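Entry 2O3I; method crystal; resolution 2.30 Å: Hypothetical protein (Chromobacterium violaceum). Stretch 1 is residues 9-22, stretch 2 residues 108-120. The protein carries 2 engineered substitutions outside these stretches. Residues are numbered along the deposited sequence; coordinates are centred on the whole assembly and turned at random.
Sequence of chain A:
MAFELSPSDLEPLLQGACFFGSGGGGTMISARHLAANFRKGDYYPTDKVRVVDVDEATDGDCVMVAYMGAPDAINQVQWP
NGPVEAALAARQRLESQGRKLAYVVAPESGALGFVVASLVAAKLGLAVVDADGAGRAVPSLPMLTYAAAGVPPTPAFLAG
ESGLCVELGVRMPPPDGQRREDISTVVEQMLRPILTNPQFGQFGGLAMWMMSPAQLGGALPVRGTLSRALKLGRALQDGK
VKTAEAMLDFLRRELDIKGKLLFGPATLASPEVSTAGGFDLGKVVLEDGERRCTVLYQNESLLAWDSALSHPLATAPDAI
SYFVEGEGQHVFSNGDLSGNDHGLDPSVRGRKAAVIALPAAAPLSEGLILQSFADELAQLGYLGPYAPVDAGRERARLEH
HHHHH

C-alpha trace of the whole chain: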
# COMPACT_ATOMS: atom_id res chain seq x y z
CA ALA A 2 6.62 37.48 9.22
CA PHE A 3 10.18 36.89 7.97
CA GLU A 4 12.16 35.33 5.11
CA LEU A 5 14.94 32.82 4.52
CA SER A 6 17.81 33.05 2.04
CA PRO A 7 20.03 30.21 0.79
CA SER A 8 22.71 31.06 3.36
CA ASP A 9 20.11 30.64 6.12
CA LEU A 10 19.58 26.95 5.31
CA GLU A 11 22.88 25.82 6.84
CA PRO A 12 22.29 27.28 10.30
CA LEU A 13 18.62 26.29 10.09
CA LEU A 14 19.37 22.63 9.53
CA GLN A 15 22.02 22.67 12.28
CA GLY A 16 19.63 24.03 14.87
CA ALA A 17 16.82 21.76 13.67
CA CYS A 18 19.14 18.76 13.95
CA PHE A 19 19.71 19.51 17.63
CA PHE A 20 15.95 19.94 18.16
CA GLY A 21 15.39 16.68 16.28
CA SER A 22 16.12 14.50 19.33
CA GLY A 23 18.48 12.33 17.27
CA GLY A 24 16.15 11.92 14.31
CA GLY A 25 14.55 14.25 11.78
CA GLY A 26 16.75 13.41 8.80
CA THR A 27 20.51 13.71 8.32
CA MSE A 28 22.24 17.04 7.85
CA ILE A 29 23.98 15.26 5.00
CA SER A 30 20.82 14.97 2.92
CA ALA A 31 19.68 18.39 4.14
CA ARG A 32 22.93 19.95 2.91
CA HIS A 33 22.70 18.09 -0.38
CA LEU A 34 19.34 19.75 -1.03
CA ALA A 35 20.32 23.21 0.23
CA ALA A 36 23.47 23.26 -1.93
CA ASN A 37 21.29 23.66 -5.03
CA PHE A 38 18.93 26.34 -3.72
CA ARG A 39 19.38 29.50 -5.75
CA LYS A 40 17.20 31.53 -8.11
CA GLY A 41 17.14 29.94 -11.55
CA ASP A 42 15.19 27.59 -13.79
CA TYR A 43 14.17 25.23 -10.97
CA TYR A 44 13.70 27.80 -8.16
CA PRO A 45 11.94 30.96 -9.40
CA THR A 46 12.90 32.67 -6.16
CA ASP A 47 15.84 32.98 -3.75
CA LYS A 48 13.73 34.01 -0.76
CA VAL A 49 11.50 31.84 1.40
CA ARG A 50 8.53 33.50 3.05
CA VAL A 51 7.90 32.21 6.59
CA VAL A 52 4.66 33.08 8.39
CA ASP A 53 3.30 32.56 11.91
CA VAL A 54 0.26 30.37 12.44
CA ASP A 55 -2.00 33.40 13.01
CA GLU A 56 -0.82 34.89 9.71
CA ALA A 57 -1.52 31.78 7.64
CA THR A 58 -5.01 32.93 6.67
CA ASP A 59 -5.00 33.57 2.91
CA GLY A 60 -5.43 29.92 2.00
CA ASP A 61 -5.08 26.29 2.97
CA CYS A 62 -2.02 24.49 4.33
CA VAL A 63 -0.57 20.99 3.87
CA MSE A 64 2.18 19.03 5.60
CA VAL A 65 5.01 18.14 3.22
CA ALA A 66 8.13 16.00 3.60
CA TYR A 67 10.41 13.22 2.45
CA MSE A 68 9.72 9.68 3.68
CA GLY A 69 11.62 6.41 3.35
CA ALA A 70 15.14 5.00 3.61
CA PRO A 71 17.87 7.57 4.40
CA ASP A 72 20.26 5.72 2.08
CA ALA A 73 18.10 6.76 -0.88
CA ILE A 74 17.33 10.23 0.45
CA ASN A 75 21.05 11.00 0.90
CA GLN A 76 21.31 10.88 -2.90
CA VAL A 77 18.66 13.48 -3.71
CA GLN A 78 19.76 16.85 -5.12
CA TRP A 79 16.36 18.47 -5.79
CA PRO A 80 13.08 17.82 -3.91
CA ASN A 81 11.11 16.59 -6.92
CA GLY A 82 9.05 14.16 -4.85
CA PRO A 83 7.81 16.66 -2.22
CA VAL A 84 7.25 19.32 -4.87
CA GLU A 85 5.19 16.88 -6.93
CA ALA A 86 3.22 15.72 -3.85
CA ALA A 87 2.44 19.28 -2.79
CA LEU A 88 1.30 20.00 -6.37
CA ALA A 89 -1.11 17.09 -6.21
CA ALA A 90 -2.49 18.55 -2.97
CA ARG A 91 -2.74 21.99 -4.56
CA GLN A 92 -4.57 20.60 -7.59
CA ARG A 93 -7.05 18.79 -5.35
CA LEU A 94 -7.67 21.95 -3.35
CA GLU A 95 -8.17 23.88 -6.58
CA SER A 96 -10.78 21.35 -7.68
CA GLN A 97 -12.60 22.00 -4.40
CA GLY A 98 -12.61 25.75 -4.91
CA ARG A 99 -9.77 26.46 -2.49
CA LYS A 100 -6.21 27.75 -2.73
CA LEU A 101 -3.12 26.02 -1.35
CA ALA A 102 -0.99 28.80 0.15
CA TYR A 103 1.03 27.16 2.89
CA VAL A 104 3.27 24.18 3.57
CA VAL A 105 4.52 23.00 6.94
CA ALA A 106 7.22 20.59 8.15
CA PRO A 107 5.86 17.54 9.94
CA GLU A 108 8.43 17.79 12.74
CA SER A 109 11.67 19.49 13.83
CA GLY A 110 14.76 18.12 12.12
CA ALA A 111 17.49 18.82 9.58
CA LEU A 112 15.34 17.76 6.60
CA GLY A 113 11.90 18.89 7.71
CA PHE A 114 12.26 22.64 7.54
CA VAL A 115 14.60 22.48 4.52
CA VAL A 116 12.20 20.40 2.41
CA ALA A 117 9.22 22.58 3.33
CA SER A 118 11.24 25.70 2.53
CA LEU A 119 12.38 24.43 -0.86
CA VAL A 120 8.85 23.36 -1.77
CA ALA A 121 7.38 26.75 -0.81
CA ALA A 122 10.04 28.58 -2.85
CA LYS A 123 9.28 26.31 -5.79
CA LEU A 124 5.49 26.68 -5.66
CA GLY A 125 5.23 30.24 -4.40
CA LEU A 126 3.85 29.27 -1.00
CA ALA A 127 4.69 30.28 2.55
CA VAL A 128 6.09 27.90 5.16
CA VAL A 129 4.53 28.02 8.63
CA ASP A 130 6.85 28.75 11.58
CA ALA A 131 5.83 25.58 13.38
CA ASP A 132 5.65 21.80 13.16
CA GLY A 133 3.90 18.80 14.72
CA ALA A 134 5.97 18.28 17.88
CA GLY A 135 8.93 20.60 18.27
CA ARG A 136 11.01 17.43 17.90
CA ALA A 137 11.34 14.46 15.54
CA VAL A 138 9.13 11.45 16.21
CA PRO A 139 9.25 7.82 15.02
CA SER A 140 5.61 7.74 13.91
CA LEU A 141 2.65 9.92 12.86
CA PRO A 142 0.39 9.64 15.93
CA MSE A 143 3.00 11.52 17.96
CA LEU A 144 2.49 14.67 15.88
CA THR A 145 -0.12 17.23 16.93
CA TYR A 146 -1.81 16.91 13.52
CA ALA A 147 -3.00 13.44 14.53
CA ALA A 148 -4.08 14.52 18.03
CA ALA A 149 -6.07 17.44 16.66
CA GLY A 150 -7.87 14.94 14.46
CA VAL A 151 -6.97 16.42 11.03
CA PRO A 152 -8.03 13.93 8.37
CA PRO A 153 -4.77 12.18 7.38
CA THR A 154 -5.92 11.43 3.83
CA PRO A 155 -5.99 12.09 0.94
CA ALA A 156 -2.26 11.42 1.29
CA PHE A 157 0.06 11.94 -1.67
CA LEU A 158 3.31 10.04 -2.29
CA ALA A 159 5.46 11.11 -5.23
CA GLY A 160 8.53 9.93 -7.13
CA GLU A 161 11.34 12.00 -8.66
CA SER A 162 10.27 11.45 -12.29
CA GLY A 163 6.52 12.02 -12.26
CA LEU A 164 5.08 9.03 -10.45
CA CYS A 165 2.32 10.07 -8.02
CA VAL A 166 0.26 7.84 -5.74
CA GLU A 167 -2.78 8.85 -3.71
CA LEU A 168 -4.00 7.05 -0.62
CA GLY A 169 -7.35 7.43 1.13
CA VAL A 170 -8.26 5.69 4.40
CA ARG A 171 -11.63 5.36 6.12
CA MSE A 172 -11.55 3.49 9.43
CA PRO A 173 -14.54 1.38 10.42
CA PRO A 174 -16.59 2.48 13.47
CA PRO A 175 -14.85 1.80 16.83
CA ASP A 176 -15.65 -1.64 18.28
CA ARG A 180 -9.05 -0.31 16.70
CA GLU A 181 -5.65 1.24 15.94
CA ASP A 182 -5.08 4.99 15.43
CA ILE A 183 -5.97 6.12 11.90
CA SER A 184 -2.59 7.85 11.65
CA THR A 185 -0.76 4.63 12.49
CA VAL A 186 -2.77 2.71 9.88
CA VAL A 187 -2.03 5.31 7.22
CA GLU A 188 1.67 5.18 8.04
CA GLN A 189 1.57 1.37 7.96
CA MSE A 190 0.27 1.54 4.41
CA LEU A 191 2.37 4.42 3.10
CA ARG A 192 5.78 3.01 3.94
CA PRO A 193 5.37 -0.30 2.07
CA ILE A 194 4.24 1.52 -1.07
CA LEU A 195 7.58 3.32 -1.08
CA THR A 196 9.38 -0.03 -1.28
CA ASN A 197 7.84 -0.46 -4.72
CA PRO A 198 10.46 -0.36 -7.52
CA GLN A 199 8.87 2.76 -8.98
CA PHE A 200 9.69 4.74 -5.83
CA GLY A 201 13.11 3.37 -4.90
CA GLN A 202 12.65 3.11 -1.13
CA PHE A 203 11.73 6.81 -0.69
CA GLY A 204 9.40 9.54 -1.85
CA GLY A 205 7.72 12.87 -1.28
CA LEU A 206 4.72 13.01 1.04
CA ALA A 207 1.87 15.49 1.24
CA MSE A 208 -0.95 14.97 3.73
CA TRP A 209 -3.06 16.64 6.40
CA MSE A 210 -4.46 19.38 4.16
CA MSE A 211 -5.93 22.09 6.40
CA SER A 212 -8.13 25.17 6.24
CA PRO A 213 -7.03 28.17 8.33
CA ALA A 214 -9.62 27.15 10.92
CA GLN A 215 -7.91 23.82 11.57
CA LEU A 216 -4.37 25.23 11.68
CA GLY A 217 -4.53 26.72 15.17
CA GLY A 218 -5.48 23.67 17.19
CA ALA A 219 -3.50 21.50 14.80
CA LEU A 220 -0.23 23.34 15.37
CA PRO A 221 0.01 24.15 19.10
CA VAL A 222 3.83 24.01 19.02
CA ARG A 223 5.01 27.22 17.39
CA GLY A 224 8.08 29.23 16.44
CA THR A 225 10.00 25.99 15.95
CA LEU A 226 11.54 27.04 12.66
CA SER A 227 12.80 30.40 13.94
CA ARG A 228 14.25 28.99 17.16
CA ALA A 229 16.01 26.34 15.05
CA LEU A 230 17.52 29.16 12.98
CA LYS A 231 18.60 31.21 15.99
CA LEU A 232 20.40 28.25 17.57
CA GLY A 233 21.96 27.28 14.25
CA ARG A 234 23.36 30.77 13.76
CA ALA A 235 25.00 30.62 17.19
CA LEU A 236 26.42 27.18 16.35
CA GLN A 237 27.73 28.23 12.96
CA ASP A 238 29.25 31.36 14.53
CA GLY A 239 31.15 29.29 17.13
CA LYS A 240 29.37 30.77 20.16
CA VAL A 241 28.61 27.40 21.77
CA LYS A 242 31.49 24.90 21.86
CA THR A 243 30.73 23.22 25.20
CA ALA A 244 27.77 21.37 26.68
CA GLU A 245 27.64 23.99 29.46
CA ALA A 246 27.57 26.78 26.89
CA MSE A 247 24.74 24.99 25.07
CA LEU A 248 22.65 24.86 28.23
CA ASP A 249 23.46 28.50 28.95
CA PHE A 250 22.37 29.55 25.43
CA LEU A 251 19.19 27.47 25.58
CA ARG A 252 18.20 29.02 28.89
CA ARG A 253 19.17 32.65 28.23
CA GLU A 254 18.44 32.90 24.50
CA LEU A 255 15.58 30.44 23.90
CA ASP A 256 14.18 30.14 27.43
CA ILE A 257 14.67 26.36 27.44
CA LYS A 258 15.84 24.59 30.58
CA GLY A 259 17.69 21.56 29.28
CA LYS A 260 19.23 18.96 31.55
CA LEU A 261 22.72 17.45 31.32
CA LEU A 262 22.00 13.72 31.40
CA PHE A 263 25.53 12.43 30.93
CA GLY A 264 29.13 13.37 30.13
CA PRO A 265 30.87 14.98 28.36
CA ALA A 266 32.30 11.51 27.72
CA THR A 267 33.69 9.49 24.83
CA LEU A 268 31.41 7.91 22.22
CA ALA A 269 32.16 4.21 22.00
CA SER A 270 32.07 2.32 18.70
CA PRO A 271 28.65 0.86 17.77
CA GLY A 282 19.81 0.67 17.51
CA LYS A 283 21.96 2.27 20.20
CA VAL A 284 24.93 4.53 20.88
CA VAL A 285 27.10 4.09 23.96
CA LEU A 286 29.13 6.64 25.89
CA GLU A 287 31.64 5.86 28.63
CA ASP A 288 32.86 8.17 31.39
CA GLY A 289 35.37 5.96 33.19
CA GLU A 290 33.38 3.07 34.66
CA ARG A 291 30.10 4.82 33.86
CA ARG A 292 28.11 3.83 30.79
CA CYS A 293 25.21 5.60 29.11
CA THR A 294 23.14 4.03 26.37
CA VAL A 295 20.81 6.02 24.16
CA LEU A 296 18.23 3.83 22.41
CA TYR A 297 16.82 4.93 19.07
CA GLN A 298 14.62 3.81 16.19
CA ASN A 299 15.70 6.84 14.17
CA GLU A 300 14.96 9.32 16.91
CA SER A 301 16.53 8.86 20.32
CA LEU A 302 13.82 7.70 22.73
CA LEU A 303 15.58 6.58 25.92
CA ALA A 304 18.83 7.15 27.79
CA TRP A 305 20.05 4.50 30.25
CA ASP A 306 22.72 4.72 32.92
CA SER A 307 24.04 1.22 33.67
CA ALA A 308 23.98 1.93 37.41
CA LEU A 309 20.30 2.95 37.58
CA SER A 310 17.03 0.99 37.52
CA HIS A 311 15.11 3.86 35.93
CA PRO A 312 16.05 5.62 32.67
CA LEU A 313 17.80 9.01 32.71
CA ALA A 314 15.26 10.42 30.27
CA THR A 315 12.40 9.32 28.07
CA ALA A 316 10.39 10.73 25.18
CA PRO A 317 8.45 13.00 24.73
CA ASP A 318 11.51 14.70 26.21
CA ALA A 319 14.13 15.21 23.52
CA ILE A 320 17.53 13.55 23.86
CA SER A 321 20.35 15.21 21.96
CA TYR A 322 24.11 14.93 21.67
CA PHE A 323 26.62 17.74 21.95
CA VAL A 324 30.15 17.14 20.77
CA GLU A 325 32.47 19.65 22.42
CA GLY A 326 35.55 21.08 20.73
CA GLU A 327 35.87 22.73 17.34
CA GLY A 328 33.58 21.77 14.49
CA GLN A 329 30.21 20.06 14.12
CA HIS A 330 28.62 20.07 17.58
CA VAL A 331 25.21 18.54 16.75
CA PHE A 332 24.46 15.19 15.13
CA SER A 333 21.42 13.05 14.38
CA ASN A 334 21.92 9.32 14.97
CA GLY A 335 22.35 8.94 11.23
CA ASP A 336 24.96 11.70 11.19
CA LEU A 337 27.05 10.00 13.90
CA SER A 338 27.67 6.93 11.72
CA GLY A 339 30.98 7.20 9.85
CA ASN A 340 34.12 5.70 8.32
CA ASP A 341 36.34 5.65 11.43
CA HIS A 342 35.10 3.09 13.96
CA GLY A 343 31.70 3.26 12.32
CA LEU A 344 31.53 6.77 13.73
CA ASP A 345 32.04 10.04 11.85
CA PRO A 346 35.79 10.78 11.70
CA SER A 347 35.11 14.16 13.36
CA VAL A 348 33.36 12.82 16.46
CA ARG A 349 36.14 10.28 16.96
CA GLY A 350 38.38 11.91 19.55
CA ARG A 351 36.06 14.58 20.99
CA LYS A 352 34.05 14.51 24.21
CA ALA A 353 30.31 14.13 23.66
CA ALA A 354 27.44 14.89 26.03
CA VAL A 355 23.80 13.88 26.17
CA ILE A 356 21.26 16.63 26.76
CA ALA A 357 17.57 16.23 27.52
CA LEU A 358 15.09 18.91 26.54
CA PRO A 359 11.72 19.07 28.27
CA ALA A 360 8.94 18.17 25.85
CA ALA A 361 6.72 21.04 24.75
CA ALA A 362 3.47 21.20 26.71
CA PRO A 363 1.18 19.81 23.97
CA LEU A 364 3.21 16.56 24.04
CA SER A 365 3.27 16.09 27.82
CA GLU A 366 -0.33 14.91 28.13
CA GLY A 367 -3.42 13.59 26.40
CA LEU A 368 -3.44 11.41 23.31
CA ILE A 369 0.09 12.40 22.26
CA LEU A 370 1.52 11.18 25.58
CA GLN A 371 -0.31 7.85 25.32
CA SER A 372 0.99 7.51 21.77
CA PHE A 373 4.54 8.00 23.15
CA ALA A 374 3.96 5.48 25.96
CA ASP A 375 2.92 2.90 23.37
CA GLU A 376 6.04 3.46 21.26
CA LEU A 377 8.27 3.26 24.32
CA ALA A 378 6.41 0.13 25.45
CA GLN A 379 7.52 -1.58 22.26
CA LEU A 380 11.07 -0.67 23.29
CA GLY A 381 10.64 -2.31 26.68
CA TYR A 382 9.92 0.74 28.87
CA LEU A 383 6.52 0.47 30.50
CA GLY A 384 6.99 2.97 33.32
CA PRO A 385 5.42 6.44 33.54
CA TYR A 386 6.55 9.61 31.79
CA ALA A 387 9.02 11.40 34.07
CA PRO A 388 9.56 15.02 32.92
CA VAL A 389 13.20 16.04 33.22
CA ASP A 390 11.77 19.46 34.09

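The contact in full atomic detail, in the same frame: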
# COMPACT_ATOMS: atom_id res chain seq x y z
N ASP A 9 20.78 30.91 4.85
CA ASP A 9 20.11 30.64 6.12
C ASP A 9 19.80 29.15 6.31
O ASP A 9 19.50 28.71 7.41
CB ASP A 9 18.79 31.41 6.21
CG ASP A 9 18.99 32.91 6.31
OD1 ASP A 9 20.01 33.34 6.90
OD2 ASP A 9 18.12 33.65 5.81
N LEU A 10 19.89 28.37 5.23
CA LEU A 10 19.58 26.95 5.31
C LEU A 10 20.58 26.14 6.14
O LEU A 10 20.21 25.18 6.80
CB LEU A 10 19.46 26.35 3.91
CG LEU A 10 18.39 26.97 3.00
CD1 LEU A 10 18.35 26.24 1.69
CD2 LEU A 10 17.02 26.90 3.68
N GLU A 11 21.85 26.54 6.09
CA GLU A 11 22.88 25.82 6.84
C GLU A 11 22.68 25.95 8.34
O GLU A 11 22.71 24.95 9.06
CB GLU A 11 24.28 26.32 6.44
CG GLU A 11 25.41 25.82 7.32
CD GLU A 11 25.56 24.29 7.33
OE1 GLU A 11 26.35 23.79 8.15
OE2 GLU A 11 24.90 23.60 6.53
N PRO A 12 22.49 27.18 8.85
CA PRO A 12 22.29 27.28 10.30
C PRO A 12 20.95 26.69 10.73
O PRO A 12 20.80 26.15 11.83
CB PRO A 12 22.37 28.78 10.56
CG PRO A 12 21.93 29.39 9.27
CD PRO A 12 22.61 28.51 8.24
N LEU A 13 19.96 26.79 9.84
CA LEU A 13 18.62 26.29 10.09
C LEU A 13 18.62 24.78 10.29
O LEU A 13 17.98 24.26 11.20
CB LEU A 13 17.70 26.65 8.92
CG LEU A 13 16.27 26.10 8.93
CD1 LEU A 13 15.55 26.52 10.20
CD2 LEU A 13 15.54 26.61 7.70
N LEU A 14 19.33 24.07 9.43
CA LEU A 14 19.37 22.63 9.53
C LEU A 14 20.17 22.20 10.76
O LEU A 14 19.84 21.20 11.39
CB LEU A 14 19.95 22.02 8.25
CG LEU A 14 21.36 22.38 7.79
CD1 LEU A 14 22.36 21.37 8.37
CD2 LEU A 14 21.39 22.33 6.25
N GLN A 15 21.19 22.98 11.11
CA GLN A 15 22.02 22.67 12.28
C GLN A 15 21.19 22.73 13.54
O GLN A 15 21.20 21.80 14.36
CB GLN A 15 23.17 23.67 12.41
CG GLN A 15 24.24 23.58 11.34
CD GLN A 15 25.63 23.39 11.93
OE1 GLN A 15 26.63 23.74 11.32
NE2 GLN A 15 25.69 22.81 13.13
N GLY A 16 20.46 23.84 13.70
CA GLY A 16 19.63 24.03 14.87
C GLY A 16 18.52 22.99 14.92
O GLY A 16 18.25 22.43 15.98
N ALA A 17 17.91 22.73 13.77
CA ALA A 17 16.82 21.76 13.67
C ALA A 17 17.29 20.36 14.00
O ALA A 17 16.53 19.56 14.55
CB ALA A 17 16.21 21.79 12.25
N CYS A 18 18.55 20.07 13.67
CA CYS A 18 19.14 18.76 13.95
C CYS A 18 19.19 18.57 15.47
O CYS A 18 18.82 17.51 15.98
CB CYS A 18 20.55 18.68 13.36
SG CYS A 18 21.45 17.11 13.70
N PHE A 19 19.64 19.60 16.18
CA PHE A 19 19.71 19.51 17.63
C PHE A 19 18.30 19.36 18.23
O PHE A 19 18.12 18.65 19.21
CB PHE A 19 20.41 20.74 18.22
CG PHE A 19 20.60 20.67 19.71
CD1 PHE A 19 21.57 19.83 20.26
CD2 PHE A 19 19.77 21.39 20.57
CE1 PHE A 19 21.70 19.71 21.64
CE2 PHE A 19 19.90 21.27 21.95
CZ PHE A 19 20.86 20.43 22.49
N PHE A 20 17.31 20.04 17.65
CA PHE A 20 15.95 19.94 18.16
C PHE A 20 15.25 18.68 17.62
O PHE A 20 14.07 18.45 17.91
CB PHE A 20 15.12 21.19 17.79
CG PHE A 20 15.51 22.43 18.56
CD1 PHE A 20 15.42 22.46 19.95
CD2 PHE A 20 15.98 23.57 17.90
CE1 PHE A 20 15.80 23.60 20.67
CE2 PHE A 20 16.36 24.71 18.61
CZ PHE A 20 16.27 24.72 20.00
N GLY A 21 15.97 17.88 16.85
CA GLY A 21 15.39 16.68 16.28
C GLY A 21 15.43 15.45 17.18
O GLY A 21 14.93 14.39 16.80
N SER A 22 16.01 15.60 18.37
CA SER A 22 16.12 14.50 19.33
C SER A 22 16.74 13.24 18.68
O SER A 22 16.24 12.13 18.87
CB SER A 22 14.74 14.16 19.91
OG SER A 22 14.84 13.20 20.96
N GLU A 108 7.72 17.77 11.46
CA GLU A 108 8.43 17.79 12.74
C GLU A 108 9.70 18.64 12.66
O GLU A 108 10.02 19.20 11.61
CB GLU A 108 8.83 16.36 13.10
CG GLU A 108 9.40 15.60 11.90
CD GLU A 108 9.93 14.22 12.23
OE1 GLU A 108 9.28 13.50 13.01
OE2 GLU A 108 11.00 13.85 11.70
N SER A 109 10.42 18.74 13.78
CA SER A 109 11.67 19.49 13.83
C SER A 109 12.83 18.56 13.50
O SER A 109 13.01 17.53 14.15
CB SER A 109 11.90 20.09 15.22
OG SER A 109 11.12 21.25 15.42
N GLY A 110 13.62 18.94 12.51
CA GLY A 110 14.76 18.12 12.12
C GLY A 110 15.46 18.72 10.93
O GLY A 110 14.89 19.55 10.23
N ALA A 111 16.69 18.30 10.69
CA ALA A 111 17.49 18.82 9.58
C ALA A 111 16.78 18.87 8.23
O ALA A 111 16.90 19.86 7.52
CB ALA A 111 18.78 18.03 9.45
N LEU A 112 16.04 17.82 7.88
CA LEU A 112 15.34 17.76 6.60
C LEU A 112 14.01 18.50 6.55
O LEU A 112 13.71 19.20 5.58
CB LEU A 112 15.05 16.31 6.22
CG LEU A 112 15.97 15.56 5.26
CD1 LEU A 112 15.30 14.22 4.96
CD2 LEU A 112 16.21 16.36 3.97
N GLY A 113 13.22 18.29 7.60
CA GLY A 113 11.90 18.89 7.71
C GLY A 113 11.71 20.32 7.26
O GLY A 113 10.92 20.58 6.35
N PHE A 114 12.41 21.24 7.90
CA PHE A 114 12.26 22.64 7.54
C PHE A 114 12.83 22.92 6.15
O PHE A 114 12.24 23.68 5.39
CB PHE A 114 12.92 23.52 8.62
CG PHE A 114 12.23 23.45 9.96
CD1 PHE A 114 10.90 23.82 10.10
CD2 PHE A 114 12.92 23.01 11.09
CE1 PHE A 114 10.25 23.75 11.35
CE2 PHE A 114 12.29 22.94 12.34
CZ PHE A 114 10.95 23.31 12.47
N VAL A 115 13.95 22.29 5.82
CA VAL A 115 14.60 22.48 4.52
C VAL A 115 13.65 22.09 3.38
O VAL A 115 13.40 22.89 2.48
CB VAL A 115 15.90 21.64 4.43
CG1 VAL A 115 16.56 21.81 3.06
CG2 VAL A 115 16.87 22.08 5.52
N VAL A 116 13.12 20.88 3.44
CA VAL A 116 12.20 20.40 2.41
C VAL A 116 11.01 21.36 2.27
O VAL A 116 10.69 21.81 1.17
CB VAL A 116 11.71 18.95 2.74
CG1 VAL A 116 10.54 18.55 1.83
CG2 VAL A 116 12.87 17.96 2.55
N ALA A 117 10.36 21.68 3.37
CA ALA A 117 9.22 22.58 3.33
C ALA A 117 9.61 23.91 2.69
O ALA A 117 8.86 24.46 1.87
CB ALA A 117 8.67 22.82 4.74
N SER A 118 10.77 24.43 3.07
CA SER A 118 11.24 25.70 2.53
C SER A 118 11.46 25.64 1.02
O SER A 118 11.04 26.53 0.28
CB SER A 118 12.54 26.10 3.23
OG SER A 118 12.32 26.37 4.60
N LEU A 119 12.11 24.58 0.56
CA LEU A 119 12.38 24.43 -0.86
C LEU A 119 11.09 24.28 -1.65
O LEU A 119 10.97 24.83 -2.75
CB LEU A 119 13.30 23.23 -1.09
CG LEU A 119 14.70 23.35 -0.47
CD1 LEU A 119 15.52 22.10 -0.80
CD2 LEU A 119 15.40 24.61 -0.98
N VAL A 120 10.12 23.56 -1.10
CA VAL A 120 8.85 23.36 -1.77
C VAL A 120 8.08 24.68 -1.89
O VAL A 120 7.51 24.98 -2.95
CB VAL A 120 7.99 22.31 -1.04
CG1 VAL A 120 6.59 22.28 -1.64
CG2 VAL A 120 8.63 20.93 -1.15

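The helices of the two stretches pack at 142° between their N-to-C directions, with axes 8.2 Å apart at closest approach. No hydrogen bond crosses the contact; it is held by apolar packing and close backbone approaches.

The CA-to-CB bond of Leu10 points sideways, but the end of the side chain comes nearer, and Leu10 CD1 is 4.3 Å from Leu119 CD2. One turn on, Leu13 CD2 is 4.2 Å from Phe114 CB. Leu13 CD2 also lies 4.5 Å from Ser118 OG, a hydroxyl that donates to Phe114 O within its own helix (Ser118 OG to Phe114 O, 2.8 Å). Leu14 CB sits 4.3 Å from Ala111 CB and 4.1 Å from Val115 CG2. Here the backbones come close, with the CA atoms of Leu14 and Ala111 4.2 Å apart.

Ala17 points toward stretch 2. Ala17 CB, the whole of a small side chain, is 3.3 Å from Gly110 O and meets the edge of the Phe114 ring, 3.7 Å from Phe114 CD2. Ala17 O receives a CA-H...O contact from Gly110 CA at 3.3 Å. The CA-to-CB bond of Cys18 points away, yet Cys18 CB is still 4.3 Å from Ala111 CB.

Past the helix, Phe20 O is 3.8 Å from Ser109 CB, while the phenyl ring leads away. Gly21 CA makes a second CA-H...O contact, 3.3 Å from Ser109 O. A CB on Gly21 would be crowded by Cys18 O.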